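PDB 6S9V: sucrose 6(F)-phosphate phosphorylase from Thermoanaerobacterium thermosaccharolyticum DSM 571, which is a carbohydrate-active enzyme of the alpha-amylase family, built round a closed barrel of eight parallel beta strands. Local coordinates for residues V400-F403 with E404-K407; D458-K461 with D462-R465. One frame throughout, in Å; residues are numbered along the deposited sequence.

Contact 1 (V400-F403 with E404-K407); sequences VNDF and EAVK
Asp402 leans its carboxylate against the first turn of helix 403-409 and meets Ala405 with both oxygens. Asp402 OD1 accepts the backbone N of Ala405 at 3.1 Å in a nearly straight bond (164° at the hydrogen), the N-H arriving from above the carboxylate plane. Asp402 OD2 lies 3.5 Å from Ala405 CB, so the methyl group packs against the carboxylate whose other oxygen takes the amide. A chi1 of -172° swings CG away from the backbone N and in beside the carbonyl carbon, which brings the acid group over this turn. Its rotation is fixed from both ends, since OD2 is also hydrogen-bonded to His418 ND1, with a sulfate ion close by. Glu404 also approaches the carboxylate: its CB comes within 3.7 Å of Asp402 OD1, but the extended chain carries its own carboxylate outward, where Lys408 offers a long, weak ion pair.

Val406 meets the backbone of the capping residue. Its N donates to Asp402 O at 3.3 Å, and CG2, beside that same N, touches this oxygen at 3.4 Å. One residue on, Lys407 N gives Phe403 O a shorter bond of 2.8 Å, while the lysine chain runs away from the turn. The Phe403 side chain also turns away from the helix, back along the incoming loop, where Asn401 CB sits 3.8 Å above one ring face, toward the rim. Asp402 is thus a classic aspartate N-cap: its carboxylate takes an amide of the first turn, where its charge should also suit the positive end of the helix dipole.

Contact 2 (D458-K461 with D462-R465); sequences DCRK and DEIR. With SO4 (sulfate ion), chain G.
The guanidinium of Arg460 and the carboxylate of Glu463 stand almost perpendicular, their planes 88° apart, and do not pair. The edge of the guanidinium is given to the sulfate, whose sulfur lies in its plane: Arg460 NH2 donates to sulfate O1 at 3.0 Å and Arg460 NE to O3 at 3.2 Å, with a weaker bond from NE to O1. Bends at chi2 and chi3 fold the arginine over to the ion, which Lys482 NZ also grips.

The Glu463 carboxylate instead reaches back to the main chain. Its OE1 accepts Arg460 N at 3.1 Å, the N-H coming from above the carboxylate plane, and also touches Cys459 CB at 3.4 Å. Asp462 approaches from the turn, its OD1 3.5 Å from Arg460 CB. The aliphatic part of Arg465 packs on Cys459 as well, CG 3.8 Å from Cys459 CB, and a water joins Arg465 NH1 to Asp458 O.

Glu463 N donates to Arg460 O at 3.0 Å, closing a type I beta turn. This turn reverses the chain between antiparallel strands 453-456 and 463-470, a beta hairpin at the margin of the five-stranded sheet.

Overall arrangement
Both contacts are local and lie at the surface, but in different parts of the fold. Contact 1 starts helix 403-409, which comes after barrel strand 388-392 and the short helix 393-396; contact 2 reverses the chain into strand 463-470 of the separate antiparallel sheet. They share no helix or strand, follow one another along the chain, and sit about 36 Å apart between centres, with nearest atoms about 22 Å apart. In each an acidic side chain accepts a backbone N-H, but in opposite directions: Asp402 reaches forward into a helix, Glu463 backward across a turn. Each has a sulfate close by: in contact 1 it lies near the Asp402 carboxylate, in contact 2 Arg460 donates to it.

Contact 1 (V400-F403 with E404-K407)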
ATOM      1  N   VAL A 400     -16.355  -8.818  -5.467  1.00 21.32           N
ATOM      2  CA  VAL A 400     -15.910 -10.203  -5.491  1.00 22.86           C
ATOM      3  C   VAL A 400     -14.824 -10.361  -6.546  1.00 21.17           C
ATOM      4  O   VAL A 400     -14.651  -9.524  -7.441  1.00 20.10           O
ATOM      5  CB  VAL A 400     -17.073 -11.190  -5.767  1.00 27.67           C
ATOM      6  CG1 VAL A 400     -18.157 -11.065  -4.712  1.00 30.36           C
ATOM      7  CG2 VAL A 400     -17.643 -10.966  -7.153  1.00 29.10           C
ATOM      8  N   ASN A 401     -14.108 -11.484  -6.460  1.00 21.26           N
ATOM      9  CA  ASN A 401     -13.011 -11.791  -7.371  1.00 22.12           C
ATOM     10  C   ASN A 401     -13.412 -11.610  -8.826  1.00 21.83           C
ATOM     11  O   ASN A 401     -14.431 -12.145  -9.279  1.00 21.93           O
ATOM     12  CB  ASN A 401     -12.546 -13.234  -7.150  1.00 23.73           C
ATOM     13  CG  ASN A 401     -11.837 -13.420  -5.839  1.00 22.59           C
ATOM     14  OD1 ASN A 401     -11.161 -12.513  -5.349  1.00 20.56           O
ATOM     15  ND2 ASN A 401     -11.981 -14.608  -5.252  1.00 23.25           N
ATOM     16  N   ASP A 402     -12.565 -10.889  -9.567  1.00 21.42           N
ATOM     17  CA  ASP A 402     -12.785 -10.584 -10.984  1.00 22.03           C
ATOM     18  C   ASP A 402     -12.066 -11.643 -11.815  1.00 22.58           C
ATOM     19  O   ASP A 402     -10.934 -11.470 -12.275  1.00 23.05           O
ATOM     20  CB  ASP A 402     -12.303  -9.171 -11.295  1.00 25.45           C
ATOM     21  CG  ASP A 402     -12.672  -8.702 -12.696  1.00 28.11           C
ATOM     22  OD1 ASP A 402     -13.116  -9.523 -13.523  1.00 26.99           O
ATOM     23  OD2 ASP A 402     -12.515  -7.488 -12.959  1.00 28.41           O
ATOM     24  N   PHE A 403     -12.753 -12.775 -12.006  1.00 27.06           N
ATOM     25  CA  PHE A 403     -12.175 -13.869 -12.778  1.00 32.66           C
ATOM     26  C   PHE A 403     -12.043 -13.515 -14.255  1.00 32.66           C
ATOM     27  O   PHE A 403     -11.113 -13.990 -14.919  1.00 31.17           O
ATOM     28  CB  PHE A 403     -13.017 -15.140 -12.619  1.00 42.41           C
ATOM     29  CG  PHE A 403     -13.012 -15.692 -11.228  1.00 59.40           C
ATOM     30  CD1 PHE A 403     -11.822 -16.055 -10.620  1.00 66.39           C
ATOM     31  CD2 PHE A 403     -14.193 -15.855 -10.529  1.00 71.57           C
ATOM     32  CE1 PHE A 403     -11.810 -16.563  -9.337  1.00 72.43           C
ATOM     33  CE2 PHE A 403     -14.188 -16.366  -9.244  1.00 78.04           C
ATOM     34  CZ  PHE A 403     -12.994 -16.722  -8.649  1.00 77.14           C
ATOM     35  N   GLU A 404     -12.951 -12.696 -14.792  1.00 35.25           N
ATOM     36  CA  GLU A 404     -12.844 -12.316 -16.196  1.00 37.87           C
ATOM     37  C   GLU A 404     -11.524 -11.610 -16.464  1.00 35.20           C
ATOM     38  O   GLU A 404     -10.825 -11.921 -17.436  1.00 34.56           O
ATOM     39  CB  GLU A 404     -14.006 -11.406 -16.602  1.00 43.65           C
ATOM     40  CG  GLU A 404     -13.892 -10.935 -18.052  1.00 52.70           C
ATOM     41  CD  GLU A 404     -14.995  -9.989 -18.473  1.00 59.44           C
ATOM     42  OE1 GLU A 404     -15.543  -9.274 -17.606  1.00 61.15           O
ATOM     43  OE2 GLU A 404     -15.294  -9.948 -19.686  1.00 62.00           O
ATOM     44  N   ALA A 405     -11.161 -10.656 -15.602  1.00 34.13           N
ATOM     45  CA  ALA A 405      -9.912  -9.927 -15.783  1.00 35.53           C
ATOM     46  C   ALA A 405      -8.714 -10.857 -15.643  1.00 37.20           C
ATOM     47  O   ALA A 405      -7.697 -10.682 -16.326  1.00 40.25           O
ATOM     48  CB  ALA A 405      -9.827  -8.776 -14.782  1.00 32.72           C
ATOM     49  N   VAL A 406      -8.812 -11.853 -14.757  1.00 31.85           N
ATOM     50  CA  VAL A 406      -7.732 -12.824 -14.616  1.00 29.92           C
ATOM     51  C   VAL A 406      -7.611 -13.664 -15.878  1.00 33.82           C
ATOM     52  O   VAL A 406      -6.512 -13.853 -16.413  1.00 38.25           O
ATOM     53  CB  VAL A 406      -7.962 -13.714 -13.380  1.00 29.61           C
ATOM     54  CG1 VAL A 406      -6.935 -14.824 -13.340  1.00 31.24           C
ATOM     55  CG2 VAL A 406      -7.900 -12.886 -12.098  1.00 29.23           C
ATOM     56  N   LYS A 407      -8.735 -14.193 -16.367  1.00 34.81           N
ATOM     57  CA  LYS A 407      -8.693 -15.034 -17.561  1.00 39.43           C
ATOM     58  C   LYS A 407      -8.207 -14.252 -18.774  1.00 39.68           C
ATOM     59  O   LYS A 407      -7.428 -14.774 -19.583  1.00 41.02           O
ATOM     60  CB  LYS A 407     -10.070 -15.639 -17.843  1.00 47.63           C
ATOM     61  CG  LYS A 407     -10.057 -16.611 -19.030  1.00 58.67           C
ATOM     62  CD  LYS A 407     -11.444 -17.087 -19.436  1.00 67.14           C
ATOM     63  CE  LYS A 407     -12.107 -17.908 -18.344  1.00 71.17           C
ATOM     64  NZ  LYS A 407     -13.309 -18.635 -18.848  1.00 72.62           N
TER

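Contact 2 (D458-K461 with D462-R465)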
ATOM      1  N   ASP A 458     -10.465  -7.617  28.420  1.00 29.32           N
ATOM      2  CA  ASP A 458     -10.502  -9.053  28.627  1.00 31.76           C
ATOM      3  C   ASP A 458     -11.808  -9.614  28.089  1.00 31.34           C
ATOM      4  O   ASP A 458     -12.859  -8.970  28.153  1.00 31.54           O
ATOM      5  CB  ASP A 458     -10.386  -9.381  30.112  1.00 36.36           C
ATOM      6  CG  ASP A 458     -10.331 -10.872  30.371  1.00 43.39           C
ATOM      7  OD1 ASP A 458      -9.905 -11.616  29.463  1.00 46.74           O
ATOM      8  OD2 ASP A 458     -10.763 -11.302  31.459  1.00 46.32           O
ATOM      9  N   CYS A 459     -11.736 -10.830  27.551  1.00 30.75           N
ATOM     10  CA  CYS A 459     -12.912 -11.484  26.993  1.00 31.99           C
ATOM     11  C   CYS A 459     -12.538 -12.921  26.666  1.00 31.63           C
ATOM     12  O   CYS A 459     -11.374 -13.314  26.766  1.00 31.08           O
ATOM     13  CB  CYS A 459     -13.413 -10.757  25.742  1.00 31.59           C
ATOM     14  SG  CYS A 459     -12.199 -10.688  24.410  1.00 29.73           S
ATOM     15  N   ARG A 460     -13.548 -13.704  26.280  1.00 31.00           N
ATOM     16  CA  ARG A 460     -13.351 -15.088  25.874  1.00 30.99           C
ATOM     17  C   ARG A 460     -12.604 -15.152  24.545  1.00 28.36           C
ATOM     18  O   ARG A 460     -12.577 -14.197  23.769  1.00 26.73           O
ATOM     19  CB  ARG A 460     -14.697 -15.814  25.770  1.00 33.49           C
ATOM     20  CG  ARG A 460     -15.480 -15.862  27.083  1.00 37.86           C
ATOM     21  CD  ARG A 460     -14.900 -16.899  28.049  1.00 41.09           C
ATOM     22  NE  ARG A 460     -15.201 -18.257  27.600  1.00 42.87           N
ATOM     23  CZ  ARG A 460     -14.619 -19.359  28.060  1.00 45.52           C
ATOM     24  NH1 ARG A 460     -13.676 -19.285  28.988  1.00 46.59           N
ATOM     25  NH2 ARG A 460     -14.976 -20.542  27.579  1.00 46.22           N
ATOM     26  N   LYS A 461     -11.985 -16.310  24.295  1.00 29.18           N
ATOM     27  CA  LYS A 461     -11.204 -16.492  23.080  1.00 30.59           C
ATOM     28  C   LYS A 461     -12.033 -16.271  21.826  1.00 27.59           C
ATOM     29  O   LYS A 461     -11.511 -15.779  20.820  1.00 26.65           O
ATOM     30  CB  LYS A 461     -10.620 -17.909  23.049  1.00 38.73           C
ATOM     31  CG  LYS A 461      -9.609 -18.143  21.938  1.00 48.33           C
ATOM     32  CD  LYS A 461      -9.085 -19.583  21.933  1.00 58.73           C
ATOM     33  CE  LYS A 461     -10.175 -20.583  21.535  1.00 65.87           C
ATOM     34  NZ  LYS A 461     -10.757 -20.314  20.183  1.00 68.27           N
ATOM     35  N   ASP A 462     -13.321 -16.613  21.864  1.00 27.53           N
ATOM     36  CA  ASP A 462     -14.201 -16.425  20.716  1.00 27.16           C
ATOM     37  C   ASP A 462     -14.949 -15.101  20.765  1.00 26.75           C
ATOM     38  O   ASP A 462     -16.025 -14.974  20.171  1.00 26.01           O
ATOM     39  CB  ASP A 462     -15.172 -17.605  20.599  1.00 30.94           C
ATOM     40  CG  ASP A 462     -16.037 -17.794  21.835  1.00 34.47           C
ATOM     41  OD1 ASP A 462     -15.986 -16.953  22.761  1.00 34.52           O
ATOM     42  OD2 ASP A 462     -16.773 -18.809  21.881  1.00 35.91           O
ATOM     43  N   GLU A 463     -14.379 -14.094  21.424  1.00 27.56           N
ATOM     44  CA  GLU A 463     -14.954 -12.758  21.461  1.00 25.87           C
ATOM     45  C   GLU A 463     -13.857 -11.748  21.152  1.00 24.73           C
ATOM     46  O   GLU A 463     -12.666 -12.062  21.197  1.00 25.26           O
ATOM     47  CB  GLU A 463     -15.576 -12.448  22.829  1.00 26.44           C
ATOM     48  CG  GLU A 463     -16.675 -13.388  23.268  1.00 30.14           C
ATOM     49  CD  GLU A 463     -17.100 -13.149  24.708  1.00 33.81           C
ATOM     50  OE1 GLU A 463     -16.313 -12.555  25.479  1.00 34.03           O
ATOM     51  OE2 GLU A 463     -18.219 -13.557  25.076  1.00 34.64           O
ATOM     52  N   ILE A 464     -14.276 -10.529  20.825  1.00 23.59           N
ATOM     53  CA  ILE A 464     -13.381  -9.385  20.683  1.00 23.74           C
ATOM     54  C   ILE A 464     -14.014  -8.218  21.427  1.00 24.05           C
ATOM     55  O   ILE A 464     -15.180  -7.889  21.191  1.00 23.26           O
ATOM     56  CB  ILE A 464     -13.143  -9.025  19.204  1.00 23.73           C
ATOM     57  CG1 ILE A 464     -12.354 -10.141  18.512  1.00 25.25           C
ATOM     58  CG2 ILE A 464     -12.417  -7.689  19.084  1.00 22.95           C
ATOM     59  CD1 ILE A 464     -12.374 -10.071  17.000  1.00 26.41           C
ATOM     60  N   ARG A 465     -13.248  -7.589  22.320  1.00 23.97           N
ATOM     61  CA  ARG A 465     -13.748  -6.445  23.082  1.00 23.92           C
ATOM     62  C   ARG A 465     -12.668  -5.379  23.109  1.00 24.16           C
ATOM     63  O   ARG A 465     -11.635  -5.561  23.760  1.00 23.06           O
ATOM     64  CB  ARG A 465     -14.153  -6.847  24.499  1.00 24.64           C
ATOM     65  CG  ARG A 465     -15.354  -7.775  24.551  1.00 29.07           C
ATOM     66  CD  ARG A 465     -15.921  -7.904  25.974  1.00 32.76           C
ATOM     67  NE  ARG A 465     -16.795  -6.789  26.330  1.00 33.61           N
ATOM     68  CZ  ARG A 465     -17.556  -6.747  27.423  1.00 36.81           C
ATOM     69  NH1 ARG A 465     -17.554  -7.761  28.279  1.00 34.32           N
ATOM     70  NH2 ARG A 465     -18.320  -5.690  27.665  1.00 41.32           N
TER
HETATM   71  S   SO4 G 605     -17.847 -19.577  25.130  1.00 67.38           S
HETATM   72  O1  SO4 G 605     -16.452 -20.002  25.056  1.00 67.45           O
HETATM   73  O2  SO4 G 605     -18.650 -20.619  25.763  1.00 67.96           O
HETATM   74  O3  SO4 G 605     -17.927 -18.345  25.912  1.00 65.91           O
HETATM   75  O4  SO4 G 605     -18.363 -19.335  23.784  1.00 68.48           O
HETATM   76  O   HOH W   1     -15.380  -9.478  29.073  1.00 31.85           O